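Long-range contacts in neuraminidase (Influenza A virus, PDB 4GDI), which forms a tetrameric, neuraminidase-like surface glycoprotein, related to viral sialidases but with a diverged putative active site and uncertain enzymatic activity: residues 123-128 and 145-150; 160-165 and 174-179. All coordinates share one frame; numbering follows the deposited sequence.

Contact 1 of 2, residues 123-128 and 145-150; sequences SFIMIK and LRLPNS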
# COMPACT_ATOMS: atom_id res chain seq x y z
N SER A 123 -17.41 -24.09 22.14
CA SER A 123 -17.17 -23.69 20.77
C SER A 123 -18.40 -23.02 20.13
O SER A 123 -19.54 -23.48 20.29
CB SER A 123 -16.70 -24.89 19.93
OG SER A 123 -16.60 -24.54 18.55
N PHE A 124 -18.17 -21.94 19.40
CA PHE A 124 -19.24 -21.29 18.67
C PHE A 124 -18.71 -20.76 17.34
O PHE A 124 -17.52 -20.52 17.17
CB PHE A 124 -19.85 -20.15 19.50
CG PHE A 124 -18.93 -18.98 19.69
CD1 PHE A 124 -17.91 -19.04 20.62
CD2 PHE A 124 -19.08 -17.83 18.93
CE1 PHE A 124 -17.05 -17.97 20.78
CE2 PHE A 124 -18.22 -16.77 19.09
CZ PHE A 124 -17.20 -16.84 20.02
N ILE A 125 -19.62 -20.57 16.39
CA ILE A 125 -19.27 -19.99 15.12
C ILE A 125 -19.91 -18.61 15.02
O ILE A 125 -21.03 -18.40 15.49
CB ILE A 125 -19.71 -20.92 13.95
CG1 ILE A 125 -18.68 -22.05 13.81
CG2 ILE A 125 -19.84 -20.14 12.63
CD1 ILE A 125 -19.12 -23.20 12.88
N MET A 126 -19.16 -17.65 14.46
CA MET A 126 -19.76 -16.38 14.07
C MET A 126 -19.51 -16.11 12.59
O MET A 126 -18.52 -16.56 12.00
CB MET A 126 -19.28 -15.22 14.95
CG MET A 126 -17.80 -15.00 15.02
SD MET A 126 -17.33 -13.63 16.14
CE MET A 126 -15.62 -14.11 16.39
N ILE A 127 -20.46 -15.38 12.01
CA ILE A 127 -20.46 -15.10 10.59
C ILE A 127 -20.45 -13.60 10.42
O ILE A 127 -21.19 -12.88 11.10
CB ILE A 127 -21.72 -15.69 9.92
CG1 ILE A 127 -21.87 -17.16 10.32
CG2 ILE A 127 -21.66 -15.50 8.41
CD1 ILE A 127 -23.09 -17.83 9.75
N LYS A 128 -19.59 -13.15 9.52
CA LYS A 128 -19.51 -11.74 9.17
C LYS A 128 -19.85 -11.57 7.69
O LYS A 128 -19.38 -12.34 6.84
CB LYS A 128 -18.09 -11.25 9.45
CG LYS A 128 -17.91 -9.75 9.56
CD LYS A 128 -16.50 -9.45 10.06
CE LYS A 128 -16.10 -7.99 9.87
NZ LYS A 128 -14.63 -7.79 9.99
N LEU A 145 -17.13 -27.03 17.26
CA LEU A 145 -17.53 -26.76 15.88
C LEU A 145 -16.28 -26.59 15.02
O LEU A 145 -15.28 -26.02 15.47
CB LEU A 145 -18.41 -25.52 15.80
CG LEU A 145 -19.76 -25.70 16.47
CD1 LEU A 145 -20.50 -24.38 16.47
CD2 LEU A 145 -20.58 -26.79 15.79
N ARG A 146 -16.35 -27.13 13.81
CA ARG A 146 -15.22 -27.16 12.90
C ARG A 146 -15.61 -26.68 11.51
O ARG A 146 -16.52 -27.21 10.89
CB ARG A 146 -14.66 -28.59 12.82
CG ARG A 146 -14.27 -29.16 14.18
CD ARG A 146 -13.65 -30.53 14.09
NE ARG A 146 -14.53 -31.60 13.64
CZ ARG A 146 -15.47 -32.19 14.38
NH1 ARG A 146 -15.77 -31.74 15.59
NH2 ARG A 146 -16.15 -33.22 13.88
N LEU A 147 -14.93 -25.62 11.07
CA LEU A 147 -15.04 -25.14 9.69
C LEU A 147 -13.97 -25.78 8.81
O LEU A 147 -12.90 -26.15 9.29
CB LEU A 147 -14.94 -23.62 9.69
CG LEU A 147 -16.20 -22.99 10.29
CD1 LEU A 147 -16.01 -21.53 10.78
CD2 LEU A 147 -17.32 -23.04 9.26
N PRO A 148 -14.24 -25.92 7.50
CA PRO A 148 -13.37 -26.79 6.69
C PRO A 148 -12.03 -26.22 6.21
O PRO A 148 -11.26 -26.95 5.60
CB PRO A 148 -14.25 -27.13 5.49
CG PRO A 148 -15.16 -25.96 5.35
CD PRO A 148 -15.42 -25.45 6.74
N ASN A 149 -11.76 -24.94 6.47
CA ASN A 149 -10.52 -24.32 6.02
C ASN A 149 -10.37 -24.43 4.51
O ASN A 149 -9.33 -24.79 3.98
CB ASN A 149 -9.31 -24.92 6.76
CG ASN A 149 -9.50 -24.88 8.26
OD1 ASN A 149 -9.78 -23.82 8.84
ND2 ASN A 149 -9.42 -26.04 8.89
N SER A 150 -11.45 -24.10 3.83
CA SER A 150 -11.47 -24.00 2.38
C SER A 150 -12.63 -23.07 2.07
O SER A 150 -13.49 -22.85 2.92
CB SER A 150 -11.72 -25.37 1.77
OG SER A 150 -11.42 -25.39 0.38
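Leu145 meets Ile125 and Ser123 at once, and these three residues account for most of the buried surface. Its CB lies 3.8 Å from Ile125 CD1, while its CD1 branch touches the backbone at Ile125 N (3.9 Å) and passes near Ile125 CG1, the two side chains crossing obliquely. In Ile125, CG1 stands anti to the carbonyl carbon (chi1 -79°), and the CD1 methyl beyond it also reaches Leu147. There the approach is tip to tip, with Ile125 CD1 3.9 Å from Leu147 CG and both methyls of the leucine close by. The polar part is a single bond, in which Leu145 N donates to Ser123 OG over 2.9 Å; its angle of 135° at the hydrogen is markedly bent. With OG anti to its own backbone N (chi1 174°), Ser123 presents it to Leu145 N and also rests it against Leu145 CB at 3.4 Å. All of this is buried. Strand 124-129 pairs with 111-117 and 132-138 in one four-stranded propeller blade, whereas 145-150 belongs to the connection from outer strand 132-138 to 153-155 of the next blade. Ile125 and Leu147 both pack on Val163 of strand 158-165, while Phe124 and Met126 pack against a neighbouring subunit.

Contact 2 of 2, residues 160-165 and 174-179; sequences FVIVSD and HRIYEL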
# COMPACT_ATOMS: atom_id res chain seq x y z
N PHE A 160 -23.02 -21.60 0.77
CA PHE A 160 -23.14 -22.88 1.47
C PHE A 160 -21.80 -23.28 2.08
O PHE A 160 -20.75 -23.07 1.48
CB PHE A 160 -23.59 -23.96 0.49
CG PHE A 160 -24.89 -23.63 -0.19
CD1 PHE A 160 -24.91 -22.79 -1.30
CD2 PHE A 160 -26.08 -24.16 0.27
CE1 PHE A 160 -26.12 -22.48 -1.94
CE2 PHE A 160 -27.30 -23.85 -0.36
CZ PHE A 160 -27.30 -23.01 -1.46
N VAL A 161 -21.84 -23.85 3.28
CA VAL A 161 -20.62 -24.30 3.93
C VAL A 161 -20.93 -25.54 4.76
O VAL A 161 -22.03 -25.69 5.27
CB VAL A 161 -20.03 -23.21 4.82
CG1 VAL A 161 -21.00 -22.85 5.94
CG2 VAL A 161 -18.69 -23.63 5.38
N ILE A 162 -19.96 -26.45 4.83
CA ILE A 162 -20.07 -27.63 5.67
C ILE A 162 -19.50 -27.33 7.05
O ILE A 162 -18.37 -26.90 7.18
CB ILE A 162 -19.28 -28.84 5.08
CG1 ILE A 162 -19.69 -29.09 3.62
CG2 ILE A 162 -19.53 -30.08 5.91
CD1 ILE A 162 -21.16 -29.25 3.41
N VAL A 163 -20.32 -27.54 8.08
CA VAL A 163 -19.87 -27.39 9.46
C VAL A 163 -19.89 -28.74 10.18
O VAL A 163 -20.85 -29.49 10.06
CB VAL A 163 -20.79 -26.42 10.23
CG1 VAL A 163 -20.42 -26.37 11.69
CG2 VAL A 163 -20.75 -25.03 9.60
N SER A 164 -18.83 -29.05 10.93
CA SER A 164 -18.75 -30.32 11.64
C SER A 164 -18.74 -30.10 13.15
O SER A 164 -18.29 -29.06 13.64
CB SER A 164 -17.51 -31.11 11.22
OG SER A 164 -17.51 -31.34 9.82
N ASP A 165 -19.24 -31.10 13.88
CA ASP A 165 -19.45 -31.03 15.33
C ASP A 165 -19.16 -32.41 15.88
O ASP A 165 -19.08 -33.39 15.13
CB ASP A 165 -20.89 -30.62 15.61
CG ASP A 165 -21.12 -30.16 17.05
OD1 ASP A 165 -20.25 -30.37 17.93
OD2 ASP A 165 -22.21 -29.60 17.30
N HIS A 174 -22.13 -33.75 10.66
CA HIS A 174 -21.81 -32.85 9.56
C HIS A 174 -23.09 -32.24 9.00
O HIS A 174 -24.05 -32.95 8.72
CB HIS A 174 -21.03 -33.61 8.48
CG HIS A 174 -19.86 -34.35 9.03
ND1 HIS A 174 -18.68 -33.72 9.37
CD2 HIS A 174 -19.71 -35.64 9.38
CE1 HIS A 174 -17.84 -34.60 9.87
NE2 HIS A 174 -18.44 -35.78 9.89
N ARG A 175 -23.10 -30.92 8.91
CA ARG A 175 -24.26 -30.20 8.44
C ARG A 175 -23.90 -29.26 7.28
O ARG A 175 -22.83 -28.65 7.28
CB ARG A 175 -24.82 -29.34 9.57
CG ARG A 175 -25.36 -30.12 10.74
CD ARG A 175 -25.92 -29.18 11.79
NE ARG A 175 -26.66 -29.92 12.81
CZ ARG A 175 -27.34 -29.35 13.80
NH1 ARG A 175 -27.39 -28.02 13.91
NH2 ARG A 175 -27.99 -30.12 14.67
N ILE A 176 -24.80 -29.15 6.31
CA ILE A 176 -24.73 -28.08 5.33
C ILE A 176 -25.51 -26.90 5.88
O ILE A 176 -26.67 -27.05 6.28
CB ILE A 176 -25.39 -28.45 4.00
CG1 ILE A 176 -24.77 -29.71 3.43
CG2 ILE A 176 -25.24 -27.29 3.02
CD1 ILE A 176 -25.52 -30.24 2.22
N TYR A 177 -24.87 -25.74 5.91
CA TYR A 177 -25.56 -24.51 6.25
C TYR A 177 -25.77 -23.66 4.99
O TYR A 177 -24.85 -23.48 4.19
CB TYR A 177 -24.75 -23.74 7.28
CG TYR A 177 -24.97 -24.21 8.69
CD1 TYR A 177 -24.30 -25.32 9.20
CD2 TYR A 177 -25.85 -23.54 9.53
CE1 TYR A 177 -24.51 -25.74 10.50
CE2 TYR A 177 -26.07 -23.97 10.82
CZ TYR A 177 -25.40 -25.06 11.31
OH TYR A 177 -25.62 -25.45 12.60
N GLU A 178 -26.98 -23.14 4.80
CA GLU A 178 -27.21 -22.17 3.75
C GLU A 178 -27.29 -20.77 4.36
O GLU A 178 -28.07 -20.54 5.28
CB GLU A 178 -28.50 -22.46 3.00
CG GLU A 178 -28.79 -21.41 1.95
CD GLU A 178 -30.13 -21.62 1.25
OE1 GLU A 178 -30.84 -22.59 1.59
OE2 GLU A 178 -30.46 -20.82 0.35
N LEU A 179 -26.49 -19.84 3.82
CA LEU A 179 -26.45 -18.46 4.30
C LEU A 179 -26.89 -17.50 3.20
O LEU A 179 -26.68 -17.76 2.01
CB LEU A 179 -25.03 -18.08 4.72
CG LEU A 179 -24.28 -19.11 5.54
CD1 LEU A 179 -22.89 -18.57 5.89
CD2 LEU A 179 -25.08 -19.46 6.79
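Phe160 lies alongside Glu178, both side chains pointing the same way, with Phe160 CE2 3.7 Å from Glu178 CG and the ring and carboxylate planes only 24° apart. The extended glutamate (CG anti to the backbone N, chi1 177°) carries its carboxylate to Arg186, in a salt bridge. Glu178 belongs to a calcium site known for this protein, though no calcium is bound to it in this chain. At Val161 the backbones pair reciprocally with Tyr177: Tyr177 N reaches Val161 O at 2.9 Å in an almost straight bond, and Val161 N returns a longer one of 3.2 Å to Tyr177 O. The side chains of Ile162 and Ile176 lie across each other on the same face as Phe160, CD1 of Ile162 3.6 Å from CG1 of Ile176. The two strands form the antiparallel hairpin at the middle of a four-stranded beta-propeller blade, between strands 153-155 and 183-189. Val163 continues the pairing with two backbone bonds to Arg175, and on the other face its CG2, anti to the carbonyl carbon, comes within 3.6 Å of Tyr177 CD1. The Tyr177 ring also stacks with Phe137 and Trp187, while Arg175 extends away to hydrogen-bond Gln189, makes a cation-pi contact with Trp187 and bonds only weakly to Tyr177 OH. At Ser164, OG and His174 ND1 share a hydrogen bond of 2.7 Å in the imidazole plane, and His174 NE2 is hydrogen-bonded to Ser172 OG.

Overall arrangement
Both contacts are buried, but contact 2 lies within one blade and contact 1 between a blade and the connection to the next. Contact 2 holds its blade together internally through paired main chains, with apolar and polar side chains on both faces. Contact 1 instead folds an irregular connecting segment onto the preceding blade, mainly by aliphatic packing. The two adjoin, their centres about 9 Å apart: Arg146 N lies 2.7 Å from Ser164 O and Arg146 NH2 3.2 Å from Asp165 O, both probable hydrogen bonds, so residues 145-150, packed on 123-125 as well, bridge the two sheets. Contact 1 borders a subunit interface, whereas the segments of contact 2 touch no other chain of the tetramer.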